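Local coordinates for protein 3-ketosteroid-delta4-5alpha-dehydrogenase (Rhodococcus jostii, PDB 4AT2) that catalyses, with bound FAD, the introduction of the C4-C5 double bond into 3-keto-5alpha-steroids, a step of bacterial steroid breakdown, at residues 149-154 and 158-163; 93-98 and 162-167; 109-114 and 168-173; 56-61 and 209-214. One frame throughout, in Å; residues are numbered along the deposited sequence.

Contact 1: 149-154 and 158-163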
loop_
_atom_site.group_PDB
_atom_site.type_symbol
_atom_site.label_atom_id
_atom_site.label_comp_id
_atom_site.label_asym_id
_atom_site.label_seq_id
_atom_site.Cartn_x
_atom_site.Cartn_y
_atom_site.Cartn_z
ATOM N N SER A 149 -13.893 18.110 30.233
ATOM C CA SER A 149 -13.157 19.315 29.863
ATOM C C SER A 149 -12.382 19.046 28.581
ATOM O O SER A 149 -11.996 17.895 28.291
ATOM C CB SER A 149 -12.199 19.741 30.973
ATOM O OG SER A 149 -11.322 18.683 31.284
ATOM N N PHE A 150 -12.161 20.120 27.831
ATOM C CA PHE A 150 -11.582 20.063 26.496
ATOM C C PHE A 150 -10.228 20.763 26.482
ATOM O O PHE A 150 -10.082 21.856 27.032
ATOM C CB PHE A 150 -12.556 20.739 25.508
ATOM C CG PHE A 150 -11.974 21.030 24.147
ATOM C CD1 PHE A 150 -11.833 20.020 23.197
ATOM C CD2 PHE A 150 -11.623 22.333 23.792
ATOM C CE1 PHE A 150 -11.318 20.293 21.938
ATOM C CE2 PHE A 150 -11.120 22.610 22.523
ATOM C CZ PHE A 150 -10.965 21.589 21.599
ATOM N N TRP A 151 -9.235 20.116 25.874
ATOM C CA TRP A 151 -7.940 20.754 25.643
ATOM C C TRP A 151 -7.879 21.208 24.216
ATOM O O TRP A 151 -8.035 20.399 23.307
ATOM C CB TRP A 151 -6.797 19.779 25.910
ATOM C CG TRP A 151 -5.458 20.441 25.697
ATOM C CD1 TRP A 151 -4.536 20.196 24.685
ATOM C CD2 TRP A 151 -4.879 21.539 26.489
ATOM N NE1 TRP A 151 -3.445 21.020 24.808
ATOM C CE2 TRP A 151 -3.587 21.851 25.868
ATOM C CE3 TRP A 151 -5.275 22.244 27.624
ATOM C CZ2 TRP A 151 -2.745 22.842 26.371
ATOM C CZ3 TRP A 151 -4.416 23.232 28.126
ATOM C CH2 TRP A 151 -3.188 23.526 27.509
ATOM N N GLY A 152 -7.633 22.502 24.010
ATOM C CA GLY A 152 -7.758 23.102 22.683
ATOM C C GLY A 152 -6.486 23.511 21.957
ATOM O O GLY A 152 -6.565 24.081 20.871
ATOM N N GLU A 153 -5.317 23.212 22.518
ATOM C CA GLU A 153 -4.070 23.656 21.894
ATOM C C GLU A 153 -3.421 22.532 21.101
ATOM O O GLU A 153 -3.645 21.362 21.399
ATOM C CB GLU A 153 -3.098 24.208 22.944
ATOM C CG GLU A 153 -3.683 25.364 23.757
ATOM C CD GLU A 153 -2.714 25.943 24.772
ATOM O OE1 GLU A 153 -1.490 25.734 24.638
ATOM O OE2 GLU A 153 -3.174 26.631 25.714
ATOM N N PRO A 154 -2.617 22.880 20.080
ATOM C CA PRO A 154 -1.912 21.837 19.340
ATOM C C PRO A 154 -1.066 20.976 20.267
ATOM O O PRO A 154 -0.414 21.502 21.189
ATOM C CB PRO A 154 -1.012 22.636 18.388
ATOM C CG PRO A 154 -1.742 23.938 18.212
ATOM C CD PRO A 154 -2.262 24.225 19.592
ATOM N N PRO A 158 -3.466 15.532 25.715
ATOM C CA PRO A 158 -3.736 16.594 26.683
ATOM C C PRO A 158 -2.598 16.623 27.715
ATOM O O PRO A 158 -2.223 15.560 28.216
ATOM C CB PRO A 158 -5.055 16.148 27.332
ATOM C CG PRO A 158 -5.657 15.169 26.379
ATOM C CD PRO A 158 -4.483 14.465 25.771
ATOM N N PRO A 159 -2.016 17.807 27.981
ATOM C CA PRO A 159 -0.962 17.926 29.004
ATOM C C PRO A 159 -1.472 17.617 30.404
ATOM O O PRO A 159 -0.696 17.189 31.264
ATOM C CB PRO A 159 -0.541 19.396 28.920
ATOM C CG PRO A 159 -1.635 20.086 28.183
ATOM C CD PRO A 159 -2.166 19.060 27.221
ATOM N N PHE A 160 -2.768 17.828 30.615
ATOM C CA PHE A 160 -3.390 17.591 31.909
ATOM C C PHE A 160 -4.398 16.444 31.790
ATOM O O PHE A 160 -4.334 15.646 30.847
ATOM C CB PHE A 160 -4.012 18.896 32.427
ATOM C CG PHE A 160 -3.087 20.088 32.327
ATOM C CD1 PHE A 160 -1.913 20.143 33.085
ATOM C CD2 PHE A 160 -3.378 21.155 31.475
ATOM C CE1 PHE A 160 -1.052 21.235 32.991
ATOM C CE2 PHE A 160 -2.523 22.251 31.382
ATOM C CZ PHE A 160 -1.361 22.290 32.140
ATOM N N ASP A 161 -5.328 16.346 32.731
ATOM C CA ASP A 161 -6.234 15.198 32.741
ATOM C C ASP A 161 -7.534 15.456 31.979
ATOM O O ASP A 161 -8.550 14.847 32.281
ATOM C CB ASP A 161 -6.512 14.718 34.182
ATOM C CG ASP A 161 -7.209 15.768 35.035
ATOM O OD1 ASP A 161 -7.199 16.955 34.652
ATOM O OD2 ASP A 161 -7.766 15.399 36.104
ATOM N N ASP A 162 -7.493 16.354 30.995
ATOM C CA ASP A 162 -8.684 16.667 30.201
ATOM C C ASP A 162 -9.163 15.472 29.391
ATOM O O ASP A 162 -8.372 14.602 29.002
ATOM C CB ASP A 162 -8.435 17.879 29.312
ATOM C CG ASP A 162 -8.168 19.124 30.125
ATOM O OD1 ASP A 162 -9.053 19.523 30.914
ATOM O OD2 ASP A 162 -7.066 19.684 30.009
ATOM N N GLY A 163 -10.471 15.417 29.164
ATOM C CA GLY A 163 -11.077 14.250 28.540
ATOM C C GLY A 163 -11.340 14.336 27.050
ATOM O O GLY A 163 -11.608 13.323 26.415
#
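Ser149 and Asp162 face each other with CA atoms 5.2 Å apart, where the two legs of an irregular loop run side by side and Gly163 N gives a weak hydrogen bond to Ser149 O (3.0 Å). The loop joins helix 132-141 to strand 164-165, within the FAD-binding family region, and its bend carries Trp156 and Glu157, two residues of the androstenedione pocket. Between the legs stands Trp151. With CG anti to the backbone N (chi1 -179°), its indole reaches over to the returning leg, where the Pro159 ring lies across it. Pro159 CD sits almost directly over the five-membered ring, 3.4 Å from the centroid: a CH-pi contact, to which a proline, with its polarised CD hydrogens and rigid ring, is well suited. Phe160 adds an offset edge-to-face pair, its edge turned to the Trp151 six-membered ring with the planes at 84°. Nearer the backbone, Trp151 CB packs on Pro158 CB at 4.3 Å. If Trp151 were replaced by an alanine, Pro159 CD and the Phe160 edge would probably lose the flat surface they rest on. At the Ser149 end of the loop, Ser149 OG points at Asp162 OD1 in a hydrogen bond modelled at 2.4 Å, so short that its length is doubtful. The other oxygen, Asp162 OD2, lies 3.9 Å from Trp151 CE3, and its carboxylate plane is only 11° from that of the indole.

Contact 2: 93-98 and 162-167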
loop_
_atom_site.group_PDB
_atom_site.type_symbol
_atom_site.label_atom_id
_atom_site.label_comp_id
_atom_site.label_asym_id
_atom_site.label_seq_id
_atom_site.Cartn_x
_atom_site.Cartn_y
_atom_site.Cartn_z
ATOM N N THR A 93 -21.550 12.458 22.117
ATOM C CA THR A 93 -21.359 11.809 23.422
ATOM C C THR A 93 -21.682 12.803 24.541
ATOM O O THR A 93 -21.647 14.014 24.315
ATOM C CB THR A 93 -19.916 11.314 23.617
ATOM O OG1 THR A 93 -19.032 12.436 23.679
ATOM C CG2 THR A 93 -19.494 10.403 22.459
ATOM N N PRO A 94 -21.972 12.298 25.757
ATOM C CA PRO A 94 -22.147 13.228 26.872
ATOM C C PRO A 94 -20.920 14.126 27.093
ATOM O O PRO A 94 -21.067 15.261 27.541
ATOM C CB PRO A 94 -22.358 12.294 28.060
ATOM C CG PRO A 94 -23.057 11.117 27.451
ATOM C CD PRO A 94 -22.350 10.921 26.134
ATOM N N LEU A 95 -19.727 13.621 26.785
ATOM C CA LEU A 95 -18.511 14.429 26.930
ATOM C C LEU A 95 -18.485 15.581 25.915
ATOM O O LEU A 95 -18.214 16.741 26.278
ATOM C CB LEU A 95 -17.264 13.560 26.782
ATOM C CG LEU A 95 -16.050 13.937 27.637
ATOM C CD1 LEU A 95 -14.843 13.137 27.178
ATOM C CD2 LEU A 95 -15.692 15.408 27.662
ATOM N N GLN A 96 -18.761 15.270 24.646
ATOM C CA GLN A 96 -18.847 16.316 23.623
ATOM C C GLN A 96 -19.869 17.382 24.033
ATOM O O GLN A 96 -19.582 18.568 23.960
ATOM C CB GLN A 96 -19.218 15.745 22.250
ATOM C CG GLN A 96 -18.100 14.940 21.592
ATOM C CD GLN A 96 -18.556 14.315 20.285
ATOM O OE1 GLN A 96 -19.599 13.686 20.235
ATOM N NE2 GLN A 96 -17.772 14.487 19.230
ATOM N N LYS A 97 -21.041 16.945 24.488
ATOM C CA LYS A 97 -22.112 17.881 24.864
ATOM C C LYS A 97 -21.682 18.764 26.043
ATOM O O LYS A 97 -21.901 19.989 26.031
ATOM C CB LYS A 97 -23.412 17.120 25.183
ATOM C CG LYS A 97 -24.048 16.511 23.940
ATOM C CD LYS A 97 -25.322 15.737 24.259
ATOM C CE LYS A 97 -25.921 15.136 22.995
ATOM N NZ LYS A 97 -26.563 16.134 22.088
ATOM N N ALA A 98 -21.047 18.151 27.042
ATOM C CA ALA A 98 -20.585 18.900 28.226
ATOM C C ALA A 98 -19.560 19.982 27.873
ATOM O O ALA A 98 -19.489 21.034 28.532
ATOM C CB ALA A 98 -20.007 17.941 29.261
ATOM N N ASP A 162 -7.493 16.354 30.995
ATOM C CA ASP A 162 -8.684 16.667 30.201
ATOM C C ASP A 162 -9.163 15.472 29.391
ATOM O O ASP A 162 -8.372 14.602 29.002
ATOM C CB ASP A 162 -8.435 17.879 29.312
ATOM C CG ASP A 162 -8.168 19.124 30.125
ATOM O OD1 ASP A 162 -9.053 19.523 30.914
ATOM O OD2 ASP A 162 -7.066 19.684 30.009
ATOM N N GLY A 163 -10.471 15.417 29.164
ATOM C CA GLY A 163 -11.077 14.250 28.540
ATOM C C GLY A 163 -11.340 14.336 27.050
ATOM O O GLY A 163 -11.608 13.323 26.415
ATOM N N LEU A 164 -11.276 15.537 26.479
ATOM C CA LEU A 164 -11.618 15.691 25.060
ATOM C C LEU A 164 -10.617 16.576 24.327
ATOM O O LEU A 164 -10.175 17.604 24.854
ATOM C CB LEU A 164 -13.057 16.233 24.914
ATOM C CG LEU A 164 -13.702 16.285 23.520
ATOM C CD1 LEU A 164 -13.989 14.891 22.976
ATOM C CD2 LEU A 164 -14.997 17.083 23.604
ATOM N N MET A 165 -10.252 16.159 23.118
ATOM C CA MET A 165 -9.254 16.877 22.321
ATOM C C MET A 165 -9.443 16.496 20.861
ATOM O O MET A 165 -9.842 15.372 20.570
ATOM C CB MET A 165 -7.851 16.479 22.801
ATOM C CG MET A 165 -6.705 17.253 22.180
ATOM S SD MET A 165 -5.148 16.776 22.971
ATOM C CE MET A 165 -3.976 17.468 21.812
ATOM N N TYR A 166 -9.190 17.435 19.950
ATOM C CA TYR A 166 -9.091 17.087 18.529
ATOM C C TYR A 166 -7.941 16.121 18.330
ATOM O O TYR A 166 -6.870 16.294 18.914
ATOM C CB TYR A 166 -8.876 18.326 17.649
ATOM C CG TYR A 166 -10.153 19.085 17.359
ATOM C CD1 TYR A 166 -11.054 18.623 16.391
ATOM C CD2 TYR A 166 -10.465 20.262 18.053
ATOM C CE1 TYR A 166 -12.227 19.315 16.111
ATOM C CE2 TYR A 166 -11.640 20.960 17.782
ATOM C CZ TYR A 166 -12.512 20.482 16.814
ATOM O OH TYR A 166 -13.686 21.163 16.542
ATOM N N SER A 167 -8.155 15.104 17.496
ATOM C CA SER A 167 -7.165 14.026 17.384
ATOM C C SER A 167 -6.992 13.475 15.964
ATOM O O SER A 167 -6.256 12.502 15.764
ATOM C CB SER A 167 -7.508 12.892 18.382
ATOM O OG SER A 167 -8.622 12.121 17.950
#
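Leu95 meets the backbone of the other segment closely: its CD1 lies 3.3 Å from Gly163 O. A side chain on Gly163 would point into this same methyl, so glycine suits the place. The second branch, Leu95 CD2, touches Leu164 CB at 3.9 Å, the two leucines lying alongside each other and pointing opposite ways. With CG anti to the backbone N (chi1 -171°), Leu164 extends toward the helix and lays CD2 3.9 Å from Gln96 CA. The fork of Leu95 thus serves both partners, one methyl for each residue. The strand 164-165 packed here is an outermost one of a small three-stranded antiparallel sheet, and the short helix 94-98 is started by a capping box. Thr93 OG1 accepts from Gln96 N at 3.0 Å, nearly straight at 172°, and Gln96 OE1 in return takes Thr93 N on a lone pair in its carbonyl plane. Gln96 OE1 also receives Gly92 N, while its NE2 binds Pro183 O and Asp103 OD2, so the buried amide is gripped at both ends. The far side of the helix is looser: Lys97 points away from the strand, and Lys97 and Ala98 are exposed, neither touching residues 162-167.

Contact 3: 109-114 and 168-173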
loop_
_atom_site.group_PDB
_atom_site.type_symbol
_atom_site.label_atom_id
_atom_site.label_comp_id
_atom_site.label_asym_id
_atom_site.label_seq_id
_atom_site.Cartn_x
_atom_site.Cartn_y
_atom_site.Cartn_z
ATOM N N LYS A 109 -19.199 10.022 10.345
ATOM C CA LYS A 109 -18.966 9.114 9.214
ATOM C C LYS A 109 -18.340 9.872 8.030
ATOM O O LYS A 109 -17.387 9.397 7.408
ATOM C CB LYS A 109 -20.277 8.420 8.784
ATOM C CG LYS A 109 -20.122 7.583 7.513
ATOM C CD LYS A 109 -21.444 7.043 6.981
ATOM C CE LYS A 109 -21.269 6.534 5.552
ATOM N NZ LYS A 109 -22.422 5.694 5.115
ATOM N N THR A 110 -18.862 11.063 7.743
ATOM C CA THR A 110 -18.365 11.870 6.629
ATOM C C THR A 110 -16.891 12.184 6.831
ATOM O O THR A 110 -16.077 12.038 5.907
ATOM C CB THR A 110 -19.205 13.146 6.462
ATOM O OG1 THR A 110 -20.556 12.764 6.165
ATOM C CG2 THR A 110 -18.662 14.017 5.306
ATOM N N PHE A 111 -16.544 12.577 8.051
ATOM C CA PHE A 111 -15.145 12.831 8.354
ATOM C C PHE A 111 -14.291 11.572 8.179
ATOM O O PHE A 111 -13.225 11.612 7.544
ATOM C CB PHE A 111 -14.933 13.385 9.773
ATOM C CG PHE A 111 -13.483 13.431 10.153
ATOM C CD1 PHE A 111 -12.662 14.456 9.679
ATOM C CD2 PHE A 111 -12.913 12.401 10.897
ATOM C CE1 PHE A 111 -11.309 14.481 9.982
ATOM C CE2 PHE A 111 -11.561 12.417 11.198
ATOM C CZ PHE A 111 -10.761 13.459 10.745
ATOM N N MET A 112 -14.736 10.470 8.774
ATOM C CA MET A 112 -13.909 9.259 8.802
ATOM C C MET A 112 -13.684 8.686 7.402
ATOM O O MET A 112 -12.580 8.255 7.084
ATOM C CB MET A 112 -14.506 8.199 9.731
ATOM C CG MET A 112 -14.414 8.588 11.204
ATOM S SD MET A 112 -15.156 7.363 12.300
ATOM C CE MET A 112 -13.864 6.116 12.380
ATOM N N MET A 113 -14.725 8.687 6.571
ATOM C CA MET A 113 -14.592 8.201 5.184
ATOM C C MET A 113 -13.550 9.021 4.422
ATOM O O MET A 113 -12.743 8.474 3.659
ATOM C CB MET A 113 -15.941 8.246 4.445
ATOM C CG MET A 113 -16.966 7.238 4.943
ATOM S SD MET A 113 -16.398 5.526 4.884
ATOM C CE MET A 113 -16.176 5.295 3.117
ATOM N N ALA A 114 -13.553 10.334 4.648
ATOM C CA ALA A 114 -12.614 11.225 3.964
ATOM C C ALA A 114 -11.184 11.101 4.480
ATOM O O ALA A 114 -10.236 11.129 3.688
ATOM C CB ALA A 114 -13.093 12.670 4.076
ATOM N N GLY A 168 -7.667 14.087 14.991
ATOM C CA GLY A 168 -7.643 13.570 13.621
ATOM C C GLY A 168 -7.524 14.589 12.500
ATOM O O GLY A 168 -7.586 14.218 11.324
ATOM N N GLY A 169 -7.356 15.863 12.847
ATOM C CA GLY A 169 -7.306 16.923 11.832
ATOM C C GLY A 169 -8.690 17.409 11.423
ATOM O O GLY A 169 -8.855 18.014 10.361
ATOM N N GLU A 170 -9.686 17.162 12.274
ATOM C CA GLU A 170 -11.079 17.543 11.981
ATOM C C GLU A 170 -11.224 19.055 11.845
ATOM O O GLU A 170 -12.083 19.533 11.105
ATOM C CB GLU A 170 -12.035 17.076 13.088
ATOM C CG GLU A 170 -12.127 15.568 13.281
ATOM C CD GLU A 170 -11.044 15.004 14.200
ATOM O OE1 GLU A 170 -10.110 15.727 14.610
ATOM O OE2 GLU A 170 -11.131 13.801 14.511
ATOM N N ASN A 171 -10.391 19.791 12.577
ATOM C CA ASN A 171 -10.449 21.246 12.594
ATOM C C ASN A 171 -9.319 21.870 11.782
ATOM O O ASN A 171 -8.808 22.943 12.125
ATOM C CB ASN A 171 -10.413 21.745 14.039
ATOM C CG ASN A 171 -10.849 23.189 14.166
ATOM O OD1 ASN A 171 -11.750 23.640 13.458
ATOM N ND2 ASN A 171 -10.232 23.916 15.093
ATOM N N ALA A 172 -8.926 21.187 10.707
ATOM C CA ALA A 172 -7.920 21.709 9.778
ATOM C C ALA A 172 -8.249 21.268 8.360
ATOM O O ALA A 172 -9.057 20.360 8.159
ATOM C CB ALA A 172 -6.509 21.261 10.175
ATOM N N ALA A 173 -7.647 21.946 7.387
ATOM C CA ALA A 173 -7.823 21.590 5.980
ATOM C C ALA A 173 -7.221 20.211 5.724
ATOM O O ALA A 173 -6.235 19.844 6.361
ATOM C CB ALA A 173 -7.143 22.630 5.108
#
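Phe111 and Glu170 meet with the acid's chain running perpendicular to the phenyl side chain, its aliphatic part lying over the centre of the ring. The contact joins helix 105-115 to a type I beta turn, Gly169 to Ala172, in the loop between strands 164-165 and 185-186. Glu170 CG stands 3.5 Å from the centroid of the Phe111 ring and 12° off its normal, a CH-pi contact over the face. The bend at chi2 (85°) then turns the carboxylate back along the ring, their planes 26° apart, bringing Glu170 OE2 to 3.6 Å from Phe111 CE2. A glutamate suits this place because its methylene packs on the aromatic face while its oxygens are held by polar groups: Glu170 OE2 by Tyr88 OH, and Glu170 OE1 by Gly168 N, which approaches on the syn side, somewhat out of the carboxylate plane. Phe175 meets the same phenylalanine edge-to-face. Both glycines have reasons to be there. A CB on Gly168 would collide with Glu170 OE2 and press on the ring, whereas Gly169, whose phi is positive, would jam a side chain against the preceding carbonyl. Within the turn, Ala172 N bonds to Gly169 O at 3.2 Å. At the rim of the aromatic ring, in its plane, Gly168 O approaches Phe111 CZ to 3.3 Å.

Contact 4: 56-61 and 209-214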
loop_
_atom_site.group_PDB
_atom_site.type_symbol
_atom_site.label_atom_id
_atom_site.label_comp_id
_atom_site.label_asym_id
_atom_site.label_seq_id
_atom_site.Cartn_x
_atom_site.Cartn_y
_atom_site.Cartn_z
ATOM N N ALA A 56 -13.934 -8.171 24.544
ATOM C CA ALA A 56 -14.557 -9.427 24.122
ATOM C C ALA A 56 -14.924 -10.261 25.340
ATOM O O ALA A 56 -16.018 -10.824 25.404
ATOM C CB ALA A 56 -13.634 -10.216 23.204
ATOM N N SER A 57 -14.011 -10.324 26.306
ATOM C CA SER A 57 -14.229 -11.151 27.497
ATOM C C SER A 57 -15.421 -10.658 28.314
ATOM O O SER A 57 -16.203 -11.469 28.813
ATOM C CB SER A 57 -12.963 -11.255 28.362
ATOM O OG SER A 57 -12.789 -10.116 29.184
ATOM N N ILE A 58 -15.570 -9.332 28.416
ATOM C CA ILE A 58 -16.684 -8.753 29.173
ATOM C C ILE A 58 -18.014 -9.140 28.548
ATOM O O ILE A 58 -18.918 -9.617 29.247
ATOM C CB ILE A 58 -16.556 -7.219 29.305
ATOM C CG1 ILE A 58 -15.389 -6.887 30.235
ATOM C CG2 ILE A 58 -17.852 -6.589 29.817
ATOM C CD1 ILE A 58 -14.926 -5.441 30.137
ATOM N N GLU A 59 -18.131 -8.959 27.233
ATOM C CA GLU A 59 -19.386 -9.273 26.563
ATOM C C GLU A 59 -19.677 -10.768 26.615
ATOM O O GLU A 59 -20.814 -11.163 26.863
ATOM C CB GLU A 59 -19.410 -8.761 25.119
ATOM C CG GLU A 59 -19.472 -7.240 25.004
ATOM C CD GLU A 59 -20.842 -6.642 25.311
ATOM O OE1 GLU A 59 -21.708 -7.331 25.889
ATOM O OE2 GLU A 59 -21.068 -5.460 24.985
ATOM N N ALA A 60 -18.653 -11.594 26.407
ATOM C CA ALA A 60 -18.874 -13.039 26.393
ATOM C C ALA A 60 -19.332 -13.522 27.777
ATOM O O ALA A 60 -20.241 -14.352 27.879
ATOM C CB ALA A 60 -17.622 -13.779 25.937
ATOM N N ALA A 61 -18.719 -12.985 28.830
ATOM C CA ALA A 61 -19.072 -13.354 30.197
ATOM C C ALA A 61 -20.477 -12.864 30.570
ATOM O O ALA A 61 -21.239 -13.588 31.217
ATOM C CB ALA A 61 -18.039 -12.825 31.177
ATOM N N VAL A 209 -10.588 -4.533 33.049
ATOM C CA VAL A 209 -10.061 -5.745 33.670
ATOM C C VAL A 209 -10.822 -6.053 34.965
ATOM O O VAL A 209 -11.239 -7.192 35.191
ATOM C CB VAL A 209 -8.533 -5.651 33.899
ATOM C CG1 VAL A 209 -8.045 -6.763 34.821
ATOM C CG2 VAL A 209 -7.808 -5.719 32.558
ATOM N N GLU A 210 -11.029 -5.026 35.790
ATOM C CA GLU A 210 -11.831 -5.166 37.010
ATOM C C GLU A 210 -13.225 -5.707 36.693
ATOM O O GLU A 210 -13.719 -6.605 37.373
ATOM C CB GLU A 210 -11.957 -3.822 37.727
ATOM C CG GLU A 210 -10.655 -3.290 38.305
ATOM C CD GLU A 210 -10.826 -1.935 38.973
ATOM O OE1 GLU A 210 -11.641 -1.111 38.496
ATOM O OE2 GLU A 210 -10.143 -1.691 39.985
ATOM N N THR A 211 -13.838 -5.169 35.640
ATOM C CA THR A 211 -15.159 -5.595 35.196
ATOM C C THR A 211 -15.132 -7.072 34.793
ATOM O O THR A 211 -15.968 -7.861 35.234
ATOM C CB THR A 211 -15.661 -4.715 34.024
ATOM O OG1 THR A 211 -15.762 -3.354 34.464
ATOM C CG2 THR A 211 -17.027 -5.183 33.525
ATOM N N ALA A 212 -14.150 -7.442 33.975
ATOM C CA ALA A 212 -14.014 -8.837 33.538
ATOM C C ALA A 212 -13.781 -9.800 34.708
ATOM O O ALA A 212 -14.353 -10.889 34.738
ATOM C CB ALA A 212 -12.905 -8.962 32.504
ATOM N N GLU A 213 -12.954 -9.395 35.668
ATOM C CA GLU A 213 -12.651 -10.259 36.811
ATOM C C GLU A 213 -13.889 -10.504 37.674
ATOM O O GLU A 213 -14.140 -11.633 38.096
ATOM C CB GLU A 213 -11.491 -9.698 37.637
ATOM C CG GLU A 213 -10.162 -9.816 36.906
ATOM C CD GLU A 213 -8.984 -9.229 37.657
ATOM O OE1 GLU A 213 -9.187 -8.519 38.662
ATOM O OE2 GLU A 213 -7.839 -9.471 37.225
ATOM N N LYS A 214 -14.678 -9.456 37.895
ATOM C CA LYS A 214 -15.914 -9.591 38.667
ATOM C C LYS A 214 -16.942 -10.473 37.969
ATOM O O LYS A 214 -17.783 -11.087 38.625
ATOM C CB LYS A 214 -16.505 -8.221 39.007
ATOM C CG LYS A 214 -15.850 -7.589 40.222
ATOM C CD LYS A 214 -16.344 -6.172 40.462
ATOM C CE LYS A 214 -15.831 -5.625 41.789
ATOM N NZ LYS A 214 -16.512 -6.239 42.969
#
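Ile58 lies against both Thr211 and Ala212. Its CG1 is 4.0 Å from Ala212 CB, and its CD1 the same distance, 4.0 Å, from Thr211 CG2. A chi1 of -70° sets CG1 by Ala212, and the extended chi2 carries CD1 on to the threonine methyl. In the conformer given, Ser57 OG also lies 3.5 Å from Ala212 CB, a contact and not a hydrogen bond. Were Ile58 cut back to an alanine, the CG1 and CD1 contacts would go and Thr211 CG2 would probably lose its apolar partner. The small Ala212 lets the backbones come close, its CA 5.1 Å from Ile58 CA, while the local axes pass 9.0 Å apart at 30°. Thr211 OG1 bonds back to Pro207 O of its own helix, as does Ser57 OG, in the conformer modelled here, to Val54 O. Outside this shell, Trp138 of helix 132-141 packs on Ile58, and Val54 on Ala212. The fold is of the Rossmann type: helix 51-62 makes the beta-alpha-beta crossover between the parallel strands 45-47 and 67-70, following a probable GxGxxG turn, and helix 202-214 leads into the edge strand 218-220 beside them. No hydrogen bond crosses between the segments, so cohesion here rests on apolar fit.

How the contacts relate
Contacts 1 and 2 form one continuous unit: they share Asp162 and Gly163, their centres are 9 Å apart, and Trp151 N probably bonds to Leu164 O at 2.9 Å. Contact 3 continues the same chain past strand 164-165, its centre 16 Å from that of contact 2; helices 94-98 and 105-115, which follow each other in sequence, thus pack on successive parts of the chain from 162 to 173. Pro158 of contact 1 has its side chain about 8 Å from both the bound androstenedione and FAD, and Gly168 lies about 9 Å from the steroid, nearest atoms. Contact 4 stands apart, its centre 30 Å from that of contact 1, in the dinucleotide-binding part, with the Ser57 side chain about 11 Å from FAD.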